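Local coordinates for protein SOXA (Paracoccus denitrificans, PDB 2C1D) that helps catalyse, as the diheme subunit of the SoxAX cytochrome complex, heterodisulfide formation between a SoxY cysteine and thiosulfate, a step in sulfur oxidation, at residues A[9-14]-A[51-56]; A[16-21]-A[256-261]. All coordinates share one frame; numbering follows the deposited sequence.

Interaction 1 (A[9-14]-A[51-56]); sequences IETDSG and RDDFDN. With ZN (zinc ion), chain M.
Glu10 and Asp52 meet at a single beta bridge: Glu10 N donates to Arg51 O at 2.9 Å, and Asp53 N returns a nearly straight bond of 3.1 Å to Glu10 O. The CB atoms of Glu10 and Asp52 come within 3.5 Å, yet their acids part beyond this point. The carboxylate of Asp53 instead turns back over residues 9-14. Its chi1 of -70° puts CG anti to the carbonyl carbon, and the side chain lies side by side with Thr11, Asp53 OD2 being 3.4 Å from Thr11 CB and also near CG2, while OD1 meets Ile9 CG2, the two side chains crossing at about a right angle. Arg146 makes a salt bridge to OD2, and a water links the same oxygen to Asp12 N. Thr11 OG1 serves its own turn, donating to Gly14 O at 2.6 Å and accepting from Ser13 N. An alanine here would probably leave Ser13 N and Gly14 O without that shared mate and open a gap beside Asp53 where CG2 had packed. Past the bridge, chi1 of 69° puts Asp52 CG between the backbone N and carbonyl carbon; OD2 accepts Asp55 N from above the carboxylate plane. Zinc is bound by Asp55 OD2 at 1.8 Å, with Asp52 OD1 and OD2 at the longer distances of 2.8 and 2.7 Å. Residues 11-14 thus form an ST turn within a type I beta turn, and residues 52-55 an Asx motif, with Asp52 and Asp55 belonging to a zinc site.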
ATOM      1  N   ILE A   9     -11.917 -13.140  18.311  1.00 29.51           N
ATOM      2  CA  ILE A   9     -11.278 -14.326  17.805  1.00 29.65           C
ATOM      3  C   ILE A   9     -11.509 -15.461  18.789  1.00 30.62           C
ATOM      4  O   ILE A   9     -11.266 -15.295  19.974  1.00 31.17           O
ATOM      5  CB  ILE A   9      -9.763 -14.075  17.582  1.00 29.12           C
ATOM      6  CG1 ILE A   9      -9.540 -12.856  16.658  1.00 29.11           C
ATOM      7  CG2 ILE A   9      -9.117 -15.318  16.994  1.00 29.07           C
ATOM      8  CD1 ILE A   9      -8.082 -12.486  16.417  1.00 28.76           C
ATOM      9  N   GLU A  10     -11.990 -16.603  18.304  1.00 31.68           N
ATOM     10  CA  GLU A  10     -11.976 -17.831  19.102  1.00 32.79           C
ATOM     11  C   GLU A  10     -10.575 -18.409  19.150  1.00 33.68           C
ATOM     12  O   GLU A  10      -9.978 -18.655  18.125  1.00 32.76           O
ATOM     13  CB  GLU A  10     -12.911 -18.898  18.524  1.00 32.59           C
ATOM     14  CG  GLU A  10     -14.371 -18.509  18.505  1.00 32.95           C
ATOM     15  CD  GLU A  10     -15.295 -19.674  18.220  1.00 32.96           C
ATOM     16  OE1 GLU A  10     -16.502 -19.438  18.338  1.00 35.01           O
ATOM     17  OE2 GLU A  10     -14.831 -20.802  17.880  1.00 33.87           O
ATOM     18  N   THR A  11     -10.075 -18.660  20.356  1.00 35.93           N
ATOM     19  CA  THR A  11      -8.745 -19.224  20.543  1.00 36.95           C
ATOM     20  C   THR A  11      -8.737 -20.382  21.540  1.00 38.82           C
ATOM     21  O   THR A  11      -9.759 -20.731  22.132  1.00 39.61           O
ATOM     22  CB  THR A  11      -7.765 -18.143  21.044  1.00 37.05           C
ATOM     23  OG1 THR A  11      -7.862 -18.023  22.473  1.00 34.37           O
ATOM     24  CG2 THR A  11      -8.117 -16.760  20.504  1.00 35.82           C
ATOM     25  N   ASP A  12      -7.547 -20.934  21.729  1.00 40.59           N
ATOM     26  CA  ASP A  12      -7.291 -22.022  22.679  1.00 41.83           C
ATOM     27  C   ASP A  12      -7.377 -21.614  24.136  1.00 41.67           C
ATOM     28  O   ASP A  12      -7.537 -22.475  24.997  1.00 41.86           O
ATOM     29  CB  ASP A  12      -5.907 -22.641  22.424  1.00 42.88           C
ATOM     30  CG  ASP A  12      -5.972 -23.832  21.508  1.00 46.42           C
ATOM     31  OD1 ASP A  12      -4.893 -24.326  21.079  1.00 52.96           O
ATOM     32  OD2 ASP A  12      -7.064 -24.340  21.152  1.00 52.04           O
ATOM     33  N   SER A  13      -7.248 -20.322  24.430  1.00 41.73           N
ATOM     34  CA  SER A  13      -7.414 -19.841  25.804  1.00 41.81           C
ATOM     35  C   SER A  13      -8.559 -18.822  25.940  1.00 40.81           C
ATOM     36  O   SER A  13      -8.542 -17.959  26.816  1.00 41.87           O
ATOM     37  CB  SER A  13      -6.065 -19.322  26.358  1.00 42.30           C
ATOM     38  OG  SER A  13      -5.487 -18.320  25.529  1.00 43.16           O
ATOM     39  N   GLY A  14      -9.567 -18.934  25.078  1.00 39.04           N
ATOM     40  CA  GLY A  14     -10.766 -18.119  25.177  1.00 37.92           C
ATOM     41  C   GLY A  14     -10.881 -17.017  24.132  1.00 36.78           C
ATOM     42  O   GLY A  14      -9.960 -16.813  23.338  1.00 35.79           O
ATOM     43  N   ARG A  51     -11.476 -14.848  12.295  1.00 29.77           N
ATOM     44  CA  ARG A  51     -12.366 -14.959  13.466  1.00 31.35           C
ATOM     45  C   ARG A  51     -12.048 -16.094  14.404  1.00 31.65           C
ATOM     46  O   ARG A  51     -12.531 -16.088  15.532  1.00 31.19           O
ATOM     47  CB  ARG A  51     -13.827 -15.175  13.084  1.00 32.05           C
ATOM     48  CG  ARG A  51     -14.415 -14.052  12.357  1.00 34.38           C
ATOM     49  CD  ARG A  51     -15.897 -14.230  12.009  1.00 35.73           C
ATOM     50  NE  ARG A  51     -16.461 -12.989  12.459  1.00 38.69           N
ATOM     51  CZ  ARG A  51     -16.908 -12.014  11.729  1.00 37.04           C
ATOM     52  NH1 ARG A  51     -17.076 -12.103  10.427  1.00 36.83           N
ATOM     53  NH2 ARG A  51     -17.282 -10.935  12.370  1.00 41.68           N
ATOM     54  N   ASP A  52     -11.315 -17.091  13.932  1.00 32.46           N
ATOM     55  CA  ASP A  52     -10.815 -18.095  14.845  1.00 33.69           C
ATOM     56  C   ASP A  52      -9.543 -18.773  14.388  1.00 33.22           C
ATOM     57  O   ASP A  52      -9.313 -19.013  13.203  1.00 32.12           O
ATOM     58  CB  ASP A  52     -11.880 -19.131  15.137  1.00 35.26           C
ATOM     59  CG  ASP A  52     -12.168 -19.958  13.973  1.00 38.32           C
ATOM     60  OD1 ASP A  52     -12.851 -19.450  13.063  1.00 45.17           O
ATOM     61  OD2 ASP A  52     -11.693 -21.110  13.874  1.00 46.74           O
ATOM     62  N   ASP A  53      -8.719 -19.105  15.370  1.00 32.88           N
ATOM     63  CA  ASP A  53      -7.391 -19.611  15.115  1.00 32.51           C
ATOM     64  C   ASP A  53      -7.375 -20.907  14.352  1.00 33.14           C
ATOM     65  O   ASP A  53      -6.424 -21.160  13.620  1.00 32.63           O
ATOM     66  CB  ASP A  53      -6.657 -19.794  16.437  1.00 32.59           C
ATOM     67  CG  ASP A  53      -6.312 -18.458  17.101  1.00 31.78           C
ATOM     68  OD1 ASP A  53      -6.465 -17.400  16.457  1.00 30.17           O
ATOM     69  OD2 ASP A  53      -5.898 -18.385  18.266  1.00 31.72           O
ATOM     70  N   PHE A  54      -8.400 -21.745  14.529  1.00 33.51           N
ATOM     71  CA  PHE A  54      -8.454 -23.016  13.800  1.00 34.64           C
ATOM     72  C   PHE A  54      -8.453 -22.781  12.278  1.00 34.09           C
ATOM     73  O   PHE A  54      -7.790 -23.513  11.537  1.00 34.69           O
ATOM     74  CB  PHE A  54      -9.665 -23.857  14.256  1.00 35.21           C
ATOM     75  CG  PHE A  54      -9.687 -25.263  13.707  1.00 39.40           C
ATOM     76  CD1 PHE A  54      -9.030 -26.300  14.372  1.00 42.88           C
ATOM     77  CD2 PHE A  54     -10.380 -25.555  12.540  1.00 42.14           C
ATOM     78  CE1 PHE A  54      -9.060 -27.614  13.862  1.00 44.65           C
ATOM     79  CE2 PHE A  54     -10.417 -26.858  12.031  1.00 44.67           C
ATOM     80  CZ  PHE A  54      -9.756 -27.886  12.692  1.00 44.69           C
ATOM     81  N   ASP A  55      -9.191 -21.765  11.828  1.00 33.63           N
ATOM     82  CA  ASP A  55      -9.406 -21.478  10.398  1.00 33.54           C
ATOM     83  C   ASP A  55      -8.376 -20.479   9.821  1.00 31.94           C
ATOM     84  O   ASP A  55      -8.308 -20.291   8.608  1.00 31.54           O
ATOM     85  CB  ASP A  55     -10.831 -20.900  10.147  1.00 33.89           C
ATOM     86  CG  ASP A  55     -11.992 -21.783  10.671  1.00 36.28           C
ATOM     87  OD1 ASP A  55     -11.917 -23.017  10.483  1.00 41.78           O
ATOM     88  OD2 ASP A  55     -13.058 -21.292  11.224  1.00 35.59           O
ATOM     89  N   ASN A  56      -7.592 -19.817  10.687  1.00 30.80           N
ATOM     90  CA  ASN A  56      -6.670 -18.752  10.269  1.00 29.46           C
ATOM     91  C   ASN A  56      -5.412 -19.388   9.694  1.00 29.07           C
ATOM     92  O   ASN A  56      -4.638 -19.960  10.447  1.00 28.20           O
ATOM     93  CB  ASN A  56      -6.333 -17.867  11.473  1.00 29.31           C
ATOM     94  CG  ASN A  56      -5.518 -16.636  11.102  1.00 29.48           C
ATOM     95  OD1 ASN A  56      -5.504 -15.620  11.837  1.00 30.09           O
ATOM     96  ND2 ASN A  56      -4.819 -16.717  10.001  1.00 23.95           N
TER
HETATM   97 ZN    ZN M1295     -13.952 -21.974  12.619  1.00 65.80          ZN
HETATM   98  O   HOH W   1     -10.009 -21.549  17.442  1.00 36.65           O
HETATM   99  O   HOH W   2      -5.439 -20.757  19.693  1.00 38.31           O

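Interaction 2 (A[16-21]-A[256-261]); sequences VEIVTK and SVEGVS
Ser256 grips the backbone of Val19 twice. Ser256 N donates to Val19 O at 3.1 Å, nearly straight, while Ser256 OG accepts from Val19 N at 2.8 Å, much as a backbone carbonyl would in a strand pairing. OG is anti to its own carbonyl carbon and beside its N (chi1 -57°), and it also lies 3.4 Å from Val19 CB. The CB of the serine rests against Ile18 CG2. At Val257 the side chain turns away, and what meets residues 16-21 is the carbonyl, its O 4.0 Å from Ile18 CD1. Glu258 brings back a side chain, crossing that of Ile18 at about a right angle, with CG 3.8 Å from Ile18 CG2; the aliphatic part of the acid does the touching. Its carboxylate is held by a salt bridge to Arg263 through OE1 and a hydrogen bond to Ser37 through OE2. Beyond Glu258 the chain turns off at Gly259, whose O meets Ser142 OG, and Val260 packs on helices 59-70 and 132-143. The contact thus sets the loop that leads from helix 239-251 to strand 261-263 against strand 16-22, the middle strand of a three-stranded antiparallel sheet.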
ATOM      1  N   VAL A  16     -10.707 -13.567  22.303  1.00 33.38           N
ATOM      2  CA  VAL A  16      -9.990 -12.294  22.411  1.00 33.10           C
ATOM      3  C   VAL A  16     -10.576 -11.244  21.476  1.00 32.08           C
ATOM      4  O   VAL A  16     -10.654 -11.410  20.253  1.00 30.89           O
ATOM      5  CB  VAL A  16      -8.403 -12.411  22.445  1.00 34.03           C
ATOM      6  CG1 VAL A  16      -7.902 -13.794  22.109  1.00 34.87           C
ATOM      7  CG2 VAL A  16      -7.712 -11.320  21.629  1.00 34.33           C
ATOM      8  N   GLU A  17     -11.044 -10.181  22.116  1.00 31.59           N
ATOM      9  CA  GLU A  17     -11.599  -9.048  21.442  1.00 32.08           C
ATOM     10  C   GLU A  17     -10.479  -8.273  20.751  1.00 30.60           C
ATOM     11  O   GLU A  17      -9.415  -8.050  21.330  1.00 30.11           O
ATOM     12  CB  GLU A  17     -12.327  -8.153  22.448  1.00 33.15           C
ATOM     13  CG  GLU A  17     -13.465  -8.853  23.205  1.00 37.81           C
ATOM     14  CD  GLU A  17     -14.228  -7.902  24.117  1.00 45.28           C
ATOM     15  OE1 GLU A  17     -13.834  -6.703  24.227  1.00 49.19           O
ATOM     16  OE2 GLU A  17     -15.231  -8.354  24.728  1.00 51.10           O
ATOM     17  N   ILE A  18     -10.754  -7.894  19.508  1.00 29.57           N
ATOM     18  CA  ILE A  18      -9.908  -7.041  18.706  1.00 28.95           C
ATOM     19  C   ILE A  18     -10.666  -5.715  18.448  1.00 28.34           C
ATOM     20  O   ILE A  18     -11.771  -5.718  17.893  1.00 28.28           O
ATOM     21  CB  ILE A  18      -9.566  -7.744  17.372  1.00 28.41           C
ATOM     22  CG1 ILE A  18      -8.959  -9.138  17.613  1.00 29.72           C
ATOM     23  CG2 ILE A  18      -8.633  -6.866  16.523  1.00 28.56           C
ATOM     24  CD1 ILE A  18      -7.671  -9.186  18.473  1.00 28.09           C
ATOM     25  N   VAL A  19     -10.078  -4.595  18.874  1.00 27.87           N
ATOM     26  CA  VAL A  19     -10.588  -3.269  18.502  1.00 28.52           C
ATOM     27  C   VAL A  19     -10.210  -3.028  17.046  1.00 27.80           C
ATOM     28  O   VAL A  19      -9.022  -2.894  16.716  1.00 28.01           O
ATOM     29  CB  VAL A  19     -10.018  -2.127  19.417  1.00 28.64           C
ATOM     30  CG1 VAL A  19     -10.475  -0.730  18.926  1.00 29.98           C
ATOM     31  CG2 VAL A  19     -10.454  -2.313  20.869  1.00 29.56           C
ATOM     32  N   THR A  20     -11.204  -2.994  16.176  1.00 28.05           N
ATOM     33  CA  THR A  20     -10.999  -2.754  14.742  1.00 28.05           C
ATOM     34  C   THR A  20     -11.500  -1.386  14.249  1.00 29.03           C
ATOM     35  O   THR A  20     -11.410  -1.084  13.052  1.00 27.96           O
ATOM     36  CB  THR A  20     -11.718  -3.834  13.937  1.00 28.19           C
ATOM     37  OG1 THR A  20     -13.104  -3.910  14.321  1.00 27.22           O
ATOM     38  CG2 THR A  20     -11.154  -5.214  14.242  1.00 28.94           C
ATOM     39  N   LYS A  21     -12.057  -0.597  15.162  1.00 29.57           N
ATOM     40  CA  LYS A  21     -12.637   0.708  14.841  1.00 31.17           C
ATOM     41  C   LYS A  21     -12.550   1.545  16.114  1.00 30.87           C
ATOM     42  O   LYS A  21     -12.920   1.100  17.209  1.00 31.25           O
ATOM     43  CB  LYS A  21     -14.083   0.543  14.339  1.00 31.61           C
ATOM     44  CG  LYS A  21     -14.983   1.783  14.464  1.00 36.43           C
ATOM     45  CD  LYS A  21     -16.445   1.466  14.078  1.00 40.23           C
ATOM     46  CE  LYS A  21     -17.275   2.772  13.906  1.00 44.12           C
ATOM     47  NZ  LYS A  21     -18.746   2.551  14.043  1.00 45.14           N
ATOM     48  N   SER A 256      -6.281  -2.545  18.048  1.00 26.62           N
ATOM     49  CA  SER A 256      -5.571  -3.673  18.608  1.00 26.02           C
ATOM     50  C   SER A 256      -4.556  -4.275  17.632  1.00 25.12           C
ATOM     51  O   SER A 256      -4.733  -4.336  16.401  1.00 25.82           O
ATOM     52  CB  SER A 256      -6.522  -4.805  19.049  1.00 26.45           C
ATOM     53  OG  SER A 256      -7.501  -4.372  19.983  1.00 26.37           O
ATOM     54  N   VAL A 257      -3.500  -4.790  18.213  1.00 24.55           N
ATOM     55  CA  VAL A 257      -2.654  -5.718  17.522  1.00 23.44           C
ATOM     56  C   VAL A 257      -3.516  -6.940  17.181  1.00 23.73           C
ATOM     57  O   VAL A 257      -4.039  -7.591  18.077  1.00 23.81           O
ATOM     58  CB  VAL A 257      -1.477  -6.130  18.411  1.00 22.78           C
ATOM     59  CG1 VAL A 257      -0.677  -7.190  17.747  1.00 23.02           C
ATOM     60  CG2 VAL A 257      -0.579  -4.936  18.694  1.00 23.31           C
ATOM     61  N   GLU A 258      -3.638  -7.267  15.901  1.00 23.74           N
ATOM     62  CA  GLU A 258      -4.430  -8.430  15.482  1.00 23.97           C
ATOM     63  C   GLU A 258      -3.698  -9.757  15.710  1.00 24.13           C
ATOM     64  O   GLU A 258      -4.347 -10.805  15.813  1.00 24.89           O
ATOM     65  CB  GLU A 258      -4.905  -8.264  14.031  1.00 24.37           C
ATOM     66  CG  GLU A 258      -5.867  -7.076  13.924  1.00 24.74           C
ATOM     67  CD  GLU A 258      -6.427  -6.783  12.544  1.00 25.58           C
ATOM     68  OE1 GLU A 258      -6.520  -7.674  11.673  1.00 25.42           O
ATOM     69  OE2 GLU A 258      -6.840  -5.618  12.340  1.00 26.68           O
ATOM     70  N   GLY A 259      -2.374  -9.696  15.852  1.00 23.67           N
ATOM     71  CA  GLY A 259      -1.522 -10.874  15.944  1.00 24.02           C
ATOM     72  C   GLY A 259      -1.036 -11.239  14.570  1.00 24.25           C
ATOM     73  O   GLY A 259      -0.006 -10.759  14.131  1.00 24.30           O
ATOM     74  N   VAL A 260      -1.787 -12.094  13.884  1.00 24.96           N
ATOM     75  CA  VAL A 260      -1.546 -12.370  12.472  1.00 25.55           C
ATOM     76  C   VAL A 260      -2.869 -12.278  11.731  1.00 25.75           C
ATOM     77  O   VAL A 260      -3.808 -13.029  12.016  1.00 26.07           O
ATOM     78  CB  VAL A 260      -0.878 -13.765  12.198  1.00 26.20           C
ATOM     79  CG1 VAL A 260       0.615 -13.735  12.486  1.00 27.17           C
ATOM     80  CG2 VAL A 260      -1.579 -14.906  12.957  1.00 24.98           C
ATOM     81  N   SER A 261      -2.958 -11.327  10.804  1.00 25.17           N
ATOM     82  CA  SER A 261      -4.216 -11.018  10.159  1.00 24.74           C
ATOM     83  C   SER A 261      -4.342 -11.790   8.857  1.00 24.97           C
ATOM     84  O   SER A 261      -3.381 -12.398   8.405  1.00 25.09           O
ATOM     85  CB  SER A 261      -4.346  -9.516   9.909  1.00 24.69           C
ATOM     86  OG  SER A 261      -3.559  -9.106   8.825  1.00 23.62           O
TER

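Interactions 1 and 2 have their centres about 12 Å apart and share the hairpin made by strands 7-9 and 16-22. A probable hydrogen bond of 2.9 Å from Ile9 N to Val16 O joins the two, and Ile9 CD1 packs 3.7 Å from Ile18 CG1, so the isoleucines carry the packing from one contact to the other. Near the turn, Thr11 CG2 lies 3.4 Å from Val16 CG1. Interaction 1 contains the aspartates of a zinc site, and the side chain of Ile18 in interaction 2 is about 11 Å from that of Asp52. The side chain of Ile9 is about 14 Å from a bound heme c. The side chain of Glu258 is about 7 Å from a bound heme c.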